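Local coordinates for L-lysine 6-monooxygenase involved in desferrioxamine biosynthesis (Erwinia amylovora CFBP1430, PDB 5O8P), which hydroxylates cadaverine on nitrogen as an FAD- and NADPH-dependent monooxygenase, a step in the biosynthesis of the siderophore desferrioxamine, at the interface of chains A and B and the interface of chains A and C. Coordinates in Å, arbitrary orientation; residue numbers count along the deposited sequence, not the author numbering. Chains: chain A/B/C, L-lysine 6-monooxygenase involved in desferrioxamine biosynthesis.

Contact 1: the interface of chains A and B. Residues chain A 224, 231, 233, 279-280, 283, 299; chain B 236-240.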
loop_
_atom_site.group_PDB
_atom_site.type_symbol
_atom_site.label_atom_id
_atom_site.label_comp_id
_atom_site.label_asym_id
_atom_site.label_seq_id
_atom_site.Cartn_x
_atom_site.Cartn_y
_atom_site.Cartn_z
ATOM N N TRP A 224 27.608 -6.690 5.493
ATOM C CA TRP A 224 26.602 -7.312 6.343
ATOM C C TRP A 224 26.796 -8.809 6.267
ATOM O O TRP A 224 26.660 -9.397 5.203
ATOM C CB TRP A 224 25.204 -6.954 5.860
ATOM C CG TRP A 224 24.075 -7.238 6.821
ATOM C CD1 TRP A 224 24.136 -7.907 8.012
ATOM C CD2 TRP A 224 22.703 -6.897 6.628
ATOM N NE1 TRP A 224 22.904 -7.950 8.593
ATOM C CE2 TRP A 224 21.998 -7.349 7.763
ATOM C CE3 TRP A 224 22.001 -6.247 5.608
ATOM C CZ2 TRP A 224 20.617 -7.176 7.913
ATOM C CZ3 TRP A 224 20.626 -6.075 5.744
ATOM C CH2 TRP A 224 19.948 -6.535 6.899
ATOM N N PHE A 231 18.077 -13.228 4.691
ATOM C CA PHE A 231 17.660 -12.049 5.451
ATOM C C PHE A 231 16.143 -12.136 5.597
ATOM O O PHE A 231 15.400 -11.409 4.921
ATOM C CB PHE A 231 18.114 -10.753 4.757
ATOM C CG PHE A 231 19.600 -10.660 4.598
ATOM C CD1 PHE A 231 20.397 -10.160 5.617
ATOM C CD2 PHE A 231 20.205 -11.111 3.444
ATOM C CE1 PHE A 231 21.770 -10.101 5.476
ATOM C CE2 PHE A 231 21.583 -11.046 3.289
ATOM C CZ PHE A 231 22.367 -10.543 4.309
ATOM N N PRO A 233 12.263 -12.052 6.508
ATOM C CA PRO A 233 11.360 -11.091 7.122
ATOM C C PRO A 233 10.631 -11.672 8.333
ATOM O O PRO A 233 10.496 -12.888 8.467
ATOM C CB PRO A 233 10.363 -10.785 6.003
ATOM C CG PRO A 233 10.304 -12.041 5.227
ATOM C CD PRO A 233 11.680 -12.641 5.290
ATOM N N ILE A 279 13.532 -4.528 4.721
ATOM C CA ILE A 279 14.295 -5.339 3.774
ATOM C C ILE A 279 14.161 -4.746 2.372
ATOM O O ILE A 279 15.154 -4.522 1.693
ATOM C CB ILE A 279 13.829 -6.803 3.708
ATOM C CG1 ILE A 279 14.200 -7.542 4.978
ATOM C CG2 ILE A 279 14.479 -7.526 2.523
ATOM C CD1 ILE A 279 13.387 -8.791 5.223
ATOM N N ASN A 280 12.929 -4.506 1.946
ATOM C CA ASN A 280 12.681 -3.929 0.639
ATOM C C ASN A 280 13.233 -2.522 0.480
ATOM O O ASN A 280 13.660 -2.159 -0.611
ATOM C CB ASN A 280 11.188 -3.906 0.345
ATOM C CG ASN A 280 10.614 -5.292 0.117
ATOM O OD1 ASN A 280 11.337 -6.283 -0.061
ATOM N ND2 ASN A 280 9.294 -5.362 0.104
ATOM N N TYR A 283 16.935 -2.999 -0.260
ATOM C CA TYR A 283 17.152 -3.368 -1.674
ATOM C C TYR A 283 16.969 -2.152 -2.565
ATOM O O TYR A 283 17.806 -1.891 -3.415
ATOM C CB TYR A 283 16.234 -4.501 -2.155
ATOM C CG TYR A 283 16.623 -4.989 -3.514
ATOM C CD1 TYR A 283 17.586 -5.977 -3.661
ATOM C CD2 TYR A 283 16.064 -4.434 -4.670
ATOM C CE1 TYR A 283 17.982 -6.420 -4.927
ATOM C CE2 TYR A 283 16.451 -4.871 -5.944
ATOM C CZ TYR A 283 17.416 -5.867 -6.069
ATOM O OH TYR A 283 17.847 -6.333 -7.304
ATOM N N LEU A 299 27.456 -8.714 1.202
ATOM C CA LEU A 299 26.403 -9.277 2.021
ATOM C C LEU A 299 26.558 -10.781 1.975
ATOM O O LEU A 299 26.406 -11.367 0.914
ATOM C CB LEU A 299 25.031 -8.858 1.495
ATOM C CG LEU A 299 24.652 -7.380 1.683
ATOM C CD1 LEU A 299 25.286 -6.469 0.648
ATOM C CD2 LEU A 299 23.142 -7.204 1.636
ATOM N N TYR B 236 8.340 -12.802 -0.537
ATOM C CA TYR B 236 8.498 -11.868 -1.646
ATOM C C TYR B 236 9.427 -10.668 -1.333
ATOM O O TYR B 236 9.498 -9.721 -2.122
ATOM C CB TYR B 236 7.101 -11.401 -2.069
ATOM C CG TYR B 236 6.970 -11.259 -3.555
ATOM C CD1 TYR B 236 7.239 -12.331 -4.399
ATOM C CD2 TYR B 236 6.599 -10.048 -4.112
ATOM C CE1 TYR B 236 7.126 -12.193 -5.761
ATOM C CE2 TYR B 236 6.486 -9.901 -5.459
ATOM C CZ TYR B 236 6.762 -10.970 -6.267
ATOM O OH TYR B 236 6.657 -10.815 -7.597
ATOM N N THR B 237 10.149 -10.733 -0.217
ATOM C CA THR B 237 11.052 -9.669 0.170
ATOM C C THR B 237 12.263 -9.725 -0.752
ATOM O O THR B 237 12.746 -10.812 -1.082
ATOM C CB THR B 237 11.477 -9.792 1.644
ATOM O OG1 THR B 237 11.890 -11.134 1.905
ATOM C CG2 THR B 237 10.305 -9.442 2.563
ATOM N N LYS B 238 12.737 -8.549 -1.167
ATOM C CA LYS B 238 13.569 -8.445 -2.366
ATOM C C LYS B 238 14.958 -9.041 -2.222
ATOM O O LYS B 238 15.517 -9.509 -3.211
ATOM C CB LYS B 238 13.646 -6.996 -2.823
ATOM C CG LYS B 238 12.312 -6.495 -3.331
ATOM C CD LYS B 238 12.251 -4.992 -3.356
ATOM C CE LYS B 238 10.968 -4.538 -3.994
ATOM N NZ LYS B 238 10.931 -3.055 -4.012
ATOM N N LEU B 239 15.518 -9.029 -1.009
ATOM C CA LEU B 239 16.788 -9.701 -0.777
ATOM C C LEU B 239 16.678 -11.217 -0.949
ATOM O O LEU B 239 17.624 -11.824 -1.425
ATOM C CB LEU B 239 17.374 -9.361 0.595
ATOM C CG LEU B 239 18.084 -8.011 0.744
ATOM C CD1 LEU B 239 18.627 -7.887 2.163
ATOM C CD2 LEU B 239 19.217 -7.822 -0.256
ATOM N N THR B 240 15.543 -11.820 -0.582
ATOM C CA THR B 240 15.309 -13.251 -0.839
ATOM C C THR B 240 15.028 -13.538 -2.323
ATOM O O THR B 240 15.464 -14.577 -2.835
ATOM C CB THR B 240 14.165 -13.829 0.024
ATOM O OG1 THR B 240 14.479 -13.682 1.417
ATOM C CG2 THR B 240 13.963 -15.320 -0.252
HETATM O O HOH W 1 14.436 -10.947 2.185
#

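Contact 2: the interface of chains A and B. Residues chain A 300, 302, 322, 324-325, 327, 329; chain B 251, 426-429.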
loop_
_atom_site.group_PDB
_atom_site.type_symbol
_atom_site.label_atom_id
_atom_site.label_comp_id
_atom_site.label_asym_id
_atom_site.label_seq_id
_atom_site.Cartn_x
_atom_site.Cartn_y
_atom_site.Cartn_z
ATOM N N PHE A 300 26.888 -11.393 3.109
ATOM C CA PHE A 300 27.000 -12.851 3.209
ATOM C C PHE A 300 25.914 -13.447 4.098
ATOM O O PHE A 300 25.392 -12.778 4.982
ATOM C CB PHE A 300 28.369 -13.219 3.753
ATOM C CG PHE A 300 29.491 -12.872 2.826
ATOM C CD1 PHE A 300 30.088 -11.617 2.874
ATOM C CD2 PHE A 300 29.946 -13.791 1.897
ATOM C CE1 PHE A 300 31.130 -11.284 2.024
ATOM C CE2 PHE A 300 30.990 -13.469 1.039
ATOM C CZ PHE A 300 31.585 -12.211 1.111
ATOM N N HIS A 302 24.391 -17.561 5.790
ATOM C CA HIS A 302 24.835 -18.881 6.260
ATOM C C HIS A 302 26.174 -18.881 7.017
ATOM O O HIS A 302 26.753 -19.946 7.230
ATOM C CB HIS A 302 24.931 -19.870 5.080
ATOM C CG HIS A 302 23.609 -20.239 4.488
ATOM N ND1 HIS A 302 22.754 -21.142 5.085
ATOM C CD2 HIS A 302 23.007 -19.854 3.338
ATOM C CE1 HIS A 302 21.678 -21.286 4.333
ATOM N NE2 HIS A 302 21.804 -20.513 3.270
ATOM N N GLN A 322 30.874 -20.902 6.345
ATOM C CA GLN A 322 29.631 -20.886 5.554
ATOM C C GLN A 322 29.024 -22.302 5.675
ATOM O O GLN A 322 29.492 -23.241 5.051
ATOM C CB GLN A 322 29.946 -20.341 4.136
ATOM C CG GLN A 322 29.335 -20.893 2.868
ATOM C CD GLN A 322 27.845 -20.742 2.735
ATOM O OE1 GLN A 322 27.122 -21.386 3.482
ATOM N NE2 GLN A 322 27.388 -20.061 1.684
ATOM N N GLU A 324 26.197 -23.950 5.034
ATOM C CA GLU A 324 25.486 -24.643 3.966
ATOM C C GLU A 324 26.481 -25.280 3.016
ATOM O O GLU A 324 26.442 -26.484 2.777
ATOM C CB GLU A 324 24.573 -23.661 3.224
ATOM C CG GLU A 324 23.598 -24.300 2.248
ATOM C CD GLU A 324 22.436 -23.381 1.906
ATOM O OE1 GLU A 324 22.622 -22.445 1.091
ATOM O OE2 GLU A 324 21.339 -23.595 2.469
ATOM N N GLN A 325 27.392 -24.467 2.505
ATOM C CA GLN A 325 28.464 -24.947 1.626
ATOM C C GLN A 325 29.477 -25.810 2.374
ATOM O O GLN A 325 30.127 -26.637 1.759
ATOM C CB GLN A 325 29.181 -23.758 0.992
ATOM C CG GLN A 325 30.000 -24.038 -0.246
ATOM C CD GLN A 325 30.600 -22.761 -0.828
ATOM O OE1 GLN A 325 30.069 -21.666 -0.629
ATOM N NE2 GLN A 325 31.713 -22.892 -1.551
ATOM N N ARG A 327 32.259 -24.583 4.118
ATOM C CA ARG A 327 33.565 -24.042 3.724
ATOM C C ARG A 327 33.911 -22.760 4.489
ATOM O O ARG A 327 33.073 -21.855 4.622
ATOM C CB ARG A 327 33.598 -23.780 2.214
ATOM C CG ARG A 327 35.000 -23.724 1.631
ATOM C CD ARG A 327 34.958 -23.738 0.105
ATOM N NE ARG A 327 35.872 -22.736 -0.452
ATOM C CZ ARG A 327 35.763 -22.155 -1.650
ATOM N NH1 ARG A 327 34.772 -22.467 -2.484
ATOM N NH2 ARG A 327 36.663 -21.246 -2.011
ATOM N N TYR A 329 36.099 -19.218 5.414
ATOM C CA TYR A 329 36.640 -18.048 4.718
ATOM C C TYR A 329 36.861 -16.886 5.679
ATOM O O TYR A 329 36.242 -16.837 6.741
ATOM C CB TYR A 329 35.722 -17.613 3.570
ATOM C CG TYR A 329 34.390 -16.974 3.953
ATOM C CD1 TYR A 329 33.302 -17.748 4.377
ATOM C CD2 TYR A 329 34.200 -15.590 3.839
ATOM C CE1 TYR A 329 32.081 -17.155 4.697
ATOM C CE2 TYR A 329 32.982 -14.997 4.157
ATOM C CZ TYR A 329 31.928 -15.784 4.577
ATOM O OH TYR A 329 30.739 -15.182 4.876
ATOM N N TYR B 251 25.647 -21.388 -7.542
ATOM C CA TYR B 251 25.994 -21.745 -6.164
ATOM C C TYR B 251 25.365 -23.088 -5.786
ATOM O O TYR B 251 26.059 -23.992 -5.340
ATOM C CB TYR B 251 25.593 -20.628 -5.178
ATOM C CG TYR B 251 25.474 -21.061 -3.718
ATOM C CD1 TYR B 251 26.607 -21.285 -2.931
ATOM C CD2 TYR B 251 24.220 -21.226 -3.122
ATOM C CE1 TYR B 251 26.486 -21.679 -1.603
ATOM C CE2 TYR B 251 24.094 -21.615 -1.795
ATOM C CZ TYR B 251 25.226 -21.831 -1.037
ATOM O OH TYR B 251 25.094 -22.216 0.273
ATOM N N THR B 426 26.567 -11.943 -2.013
ATOM C CA THR B 426 27.453 -13.009 -2.432
ATOM C C THR B 426 26.987 -14.261 -1.696
ATOM O O THR B 426 26.985 -14.296 -0.454
ATOM C CB THR B 426 28.893 -12.691 -2.058
ATOM O OG1 THR B 426 29.207 -11.379 -2.526
ATOM C CG2 THR B 426 29.857 -13.695 -2.670
ATOM N N PHE B 427 26.589 -15.280 -2.462
ATOM C CA PHE B 427 26.104 -16.527 -1.891
ATOM C C PHE B 427 27.189 -17.506 -1.419
ATOM O O PHE B 427 27.108 -18.002 -0.296
ATOM C CB PHE B 427 25.161 -17.189 -2.862
ATOM C CG PHE B 427 23.954 -16.369 -3.170
ATOM C CD1 PHE B 427 23.014 -16.118 -2.182
ATOM C CD2 PHE B 427 23.746 -15.856 -4.443
ATOM C CE1 PHE B 427 21.883 -15.351 -2.444
ATOM C CE2 PHE B 427 22.617 -15.074 -4.717
ATOM C CZ PHE B 427 21.674 -14.838 -3.721
ATOM N N PRO B 428 28.202 -17.794 -2.264
ATOM C CA PRO B 428 29.223 -18.720 -1.783
ATOM C C PRO B 428 30.197 -18.075 -0.802
ATOM O O PRO B 428 30.285 -16.849 -0.719
ATOM C CB PRO B 428 29.961 -19.111 -3.064
ATOM C CG PRO B 428 29.883 -17.884 -3.897
ATOM C CD PRO B 428 28.507 -17.326 -3.627
ATOM N N ALA B 429 30.931 -18.916 -0.080
ATOM C CA ALA B 429 32.070 -18.465 0.702
ATOM C C ALA B 429 33.020 -17.742 -0.233
ATOM O O ALA B 429 33.121 -18.098 -1.407
ATOM C CB ALA B 429 32.776 -19.643 1.357
#

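Contact 3: the interface of chains A and C. Residues chain A 59-60, 63, 236, 395, 397; chain C 91, 94.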
loop_
_atom_site.group_PDB
_atom_site.type_symbol
_atom_site.label_atom_id
_atom_site.label_comp_id
_atom_site.label_asym_id
_atom_site.label_seq_id
_atom_site.Cartn_x
_atom_site.Cartn_y
_atom_site.Cartn_z
ATOM N N THR A 59 4.855 -2.849 15.982
ATOM C CA THR A 59 3.704 -3.253 16.761
ATOM C C THR A 59 2.743 -2.046 16.799
ATOM O O THR A 59 3.177 -0.906 17.072
ATOM C CB THR A 59 4.213 -3.718 18.155
ATOM O OG1 THR A 59 3.545 -4.915 18.517
ATOM C CG2 THR A 59 4.097 -2.637 19.278
ATOM N N PRO A 60 1.450 -2.259 16.494
ATOM C CA PRO A 60 0.510 -1.124 16.453
ATOM C C PRO A 60 0.342 -0.465 17.813
ATOM O O PRO A 60 0.605 -1.107 18.843
ATOM C CB PRO A 60 -0.805 -1.767 16.033
ATOM C CG PRO A 60 -0.412 -3.059 15.412
ATOM C CD PRO A 60 0.763 -3.522 16.209
ATOM N N ALA A 63 -0.854 -1.769 21.321
ATOM C CA ALA A 63 0.125 -2.412 22.204
ATOM C C ALA A 63 0.992 -1.332 22.854
ATOM O O ALA A 63 2.191 -1.187 22.586
ATOM C CB ALA A 63 0.974 -3.419 21.447
ATOM N N TYR A 236 4.274 -11.477 9.232
ATOM C CA TYR A 236 3.261 -10.513 9.693
ATOM C C TYR A 236 1.879 -10.689 9.025
ATOM O O TYR A 236 0.954 -9.858 9.180
ATOM C CB TYR A 236 3.760 -9.075 9.504
ATOM C CG TYR A 236 3.238 -8.089 10.537
ATOM C CD1 TYR A 236 3.662 -8.162 11.872
ATOM C CD2 TYR A 236 2.346 -7.057 10.180
ATOM C CE1 TYR A 236 3.191 -7.261 12.825
ATOM C CE2 TYR A 236 1.880 -6.141 11.125
ATOM C CZ TYR A 236 2.303 -6.240 12.452
ATOM O OH TYR A 236 1.842 -5.346 13.411
ATOM N N ASP A 395 7.171 -9.755 22.989
ATOM C CA ASP A 395 6.169 -8.953 22.282
ATOM C C ASP A 395 5.515 -7.969 23.255
ATOM O O ASP A 395 4.931 -8.387 24.256
ATOM C CB ASP A 395 5.111 -9.912 21.676
ATOM C CG ASP A 395 4.285 -9.286 20.537
ATOM O OD1 ASP A 395 4.088 -8.060 20.502
ATOM O OD2 ASP A 395 3.798 -10.044 19.671
ATOM N N GLY A 397 2.922 -6.515 22.419
ATOM C CA GLY A 397 1.542 -6.914 22.161
ATOM C C GLY A 397 0.938 -7.919 23.116
ATOM O O GLY A 397 -0.283 -7.979 23.222
ATOM N N TYR C 91 -7.003 -5.811 16.574
ATOM C CA TYR C 91 -5.565 -5.498 16.570
ATOM C C TYR C 91 -4.877 -6.181 15.419
ATOM O O TYR C 91 -4.122 -5.550 14.698
ATOM C CB TYR C 91 -4.959 -5.895 17.927
ATOM C CG TYR C 91 -3.455 -5.940 18.106
ATOM C CD1 TYR C 91 -2.758 -7.137 17.979
ATOM C CD2 TYR C 91 -2.752 -4.824 18.547
ATOM C CE1 TYR C 91 -1.387 -7.208 18.215
ATOM C CE2 TYR C 91 -1.371 -4.881 18.789
ATOM C CZ TYR C 91 -0.699 -6.078 18.626
ATOM O OH TYR C 91 0.653 -6.145 18.873
ATOM N N GLU C 94 -5.815 -4.623 12.045
ATOM C CA GLU C 94 -4.924 -3.479 11.805
ATOM C C GLU C 94 -5.465 -2.602 10.679
ATOM O O GLU C 94 -4.801 -2.348 9.688
ATOM C CB GLU C 94 -3.504 -3.988 11.521
ATOM C CG GLU C 94 -2.400 -2.948 11.565
ATOM C CD GLU C 94 -1.064 -3.544 11.162
ATOM O OE1 GLU C 94 -0.552 -4.375 11.943
ATOM O OE2 GLU C 94 -0.531 -3.181 10.078
#

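Contact 1: the interface of chains A and B
With CG anti to its carbonyl carbon (chi1 -70°), A:Asn280 leans off helix 276-290 and presents its amide oxygen to the start of helix 238-241 of chain B. The partner is the first backbone amide of that short helix: B:Lys238 N donates to A:Asn280 OD1 over 2.9 Å, nearly along the C=O axis, so that a side-chain oxygen of the neighbouring chain caps the helix across a two-fold, possibly biological, interface. B:Lys238 runs extended beyond CG, crossing the asparagine at about a right angle; its aliphatic CG and CD lie against the amide, while CB rests on A:Tyr283 at CB and CG. B:Leu239 points the other way, deep into chain A, with CG also anti to the carbonyl carbon (chi1 -79°). Its CD1 methyl sits 3.8 Å from A:Phe231 CD2, and its CB meets the CG2 branch of A:Ile279 at 3.9 Å. A:Phe231 is steadied within chain A, its CE1 poised 3.5 Å above the indole plane of A:Trp224, over the ring centre. On B:Thr237 the hydroxyl takes the crowded position between backbone N and carbonyl carbon (chi1 48°), and the methyl CG2 is laid on A:Pro233, 3.7 Å from CB. That hydroxyl helps to hold a bridging water: water 1 lies 2.6 Å from B:Thr237 OG1, 2.8 Å from B:Thr240 OG1 and 2.9 Å from the carbonyl oxygen A:Phe231 O.

Contact 2: the interface of chains A and B
Three polar side chains of chain A meet B:Tyr251 and the C-terminal segment of chain B. The tyrosine projects from helix 246-252 and meets A:Gln322 tip to tip, the amide and ring planes 20° apart, whereas A:Glu324 crosses it obliquely. Its hydroxyl B:Tyr251 OH donates at 2.6 Å to A:Glu324 OE1, which accepts through its anti lone pair, turned away from the other oxygen. Both A:Glu324 OE1 and A:Gln325 OE1 lie at the ring's edge, in its plane, and B:Phe427 CB lies over the rim of one face. A:Gln325, extended with CG anti to the backbone N (chi1 -161°), reaches along the tail to accept B:Ala429 N at its OE1 over 2.9 Å, the donor standing somewhat above the carbonyl plane. A:Gln322, bent at chi2, offers NE2 to B:Phe427 O in a weak bond, while its OE1 receives the backbone A:Gln325 N at 3.2 Å, tying the turn together. A:Phe300 lies side by side with B:Thr426, pointing the same way, CE2 3.8 Å from B:Thr426 CB. B:Ala429 CA stands 3.9 Å above the A:Tyr329 ring plane, offset toward its rim, and the methyl CB lies outside the rim, 3.6 Å from A:Tyr329 CD1.

Contact 3: the interface of chains A and C
Helix 87-93 of chain C and the loop residue just after it meet the segment 59-63 of chain A, with its one-residue strand at 60, the loop at 236 and the 3-10 helix 396-398, in a two-fold interface of the deposited assembly that may or may not be biological. A single aromatic side chain fills much of the contact: C:Tyr91, its CG anti to the backbone N (chi1 168°), pushes hydroxyl-first between A:Pro60, A:Ala63 and A:Gly397. A:Pro60 crosses the ring at about a right angle, with CD 3.6 Å from C:Tyr91 CE2, and the methyl A:Ala63 CB lies 3.8 Å from that same ring carbon. At the tip, C:Tyr91 OH is 3.2 Å from the hydroxyl A:Thr59 OG1, a weak hydrogen bond whose direction is not settled, and 3.5 Å from A:Gly397 CA. Behind it, A:Gly397 N donates to A:Asp395 OD1 at 2.7 Å, approaching from above the carboxylate plane. The second grip is polar. C:Glu94, extended from a CG anti to the backbone N (chi1 -167°), crosses A:Tyr236 at about a right angle. A:Tyr236 OH donates to C:Glu94 OE1 over 3.0 Å, meeting the syn lone pair, while OE2 lies in plane at the ring's edge. A:Thr59 directly follows FAD-binding A:Gln58, and A:Gly397 follows FAD-binding A:Leu396, so this part of the chain A surface adjoins the flavin pocket.

Contacts 1 and 2 belong to the same two-fold A–B interface, their C-alpha centres about 17 Å apart, and are joined through strand 297-300, which gives A:Leu299 to contact 1 and A:Phe300 to contact 2. Contact 3 lies on the separate A–C interface, its C-alpha centre about 22 Å from that of contact 1 and about 35 Å from that of contact 2. One tyrosine links the two interfaces: B:Tyr236 borders contact 1, and A:Tyr236 serves contact 3. Both interfaces being two-fold, together they could build the deposited four-chain assembly, although the structure alone does not show that this tetramer forms in the cell.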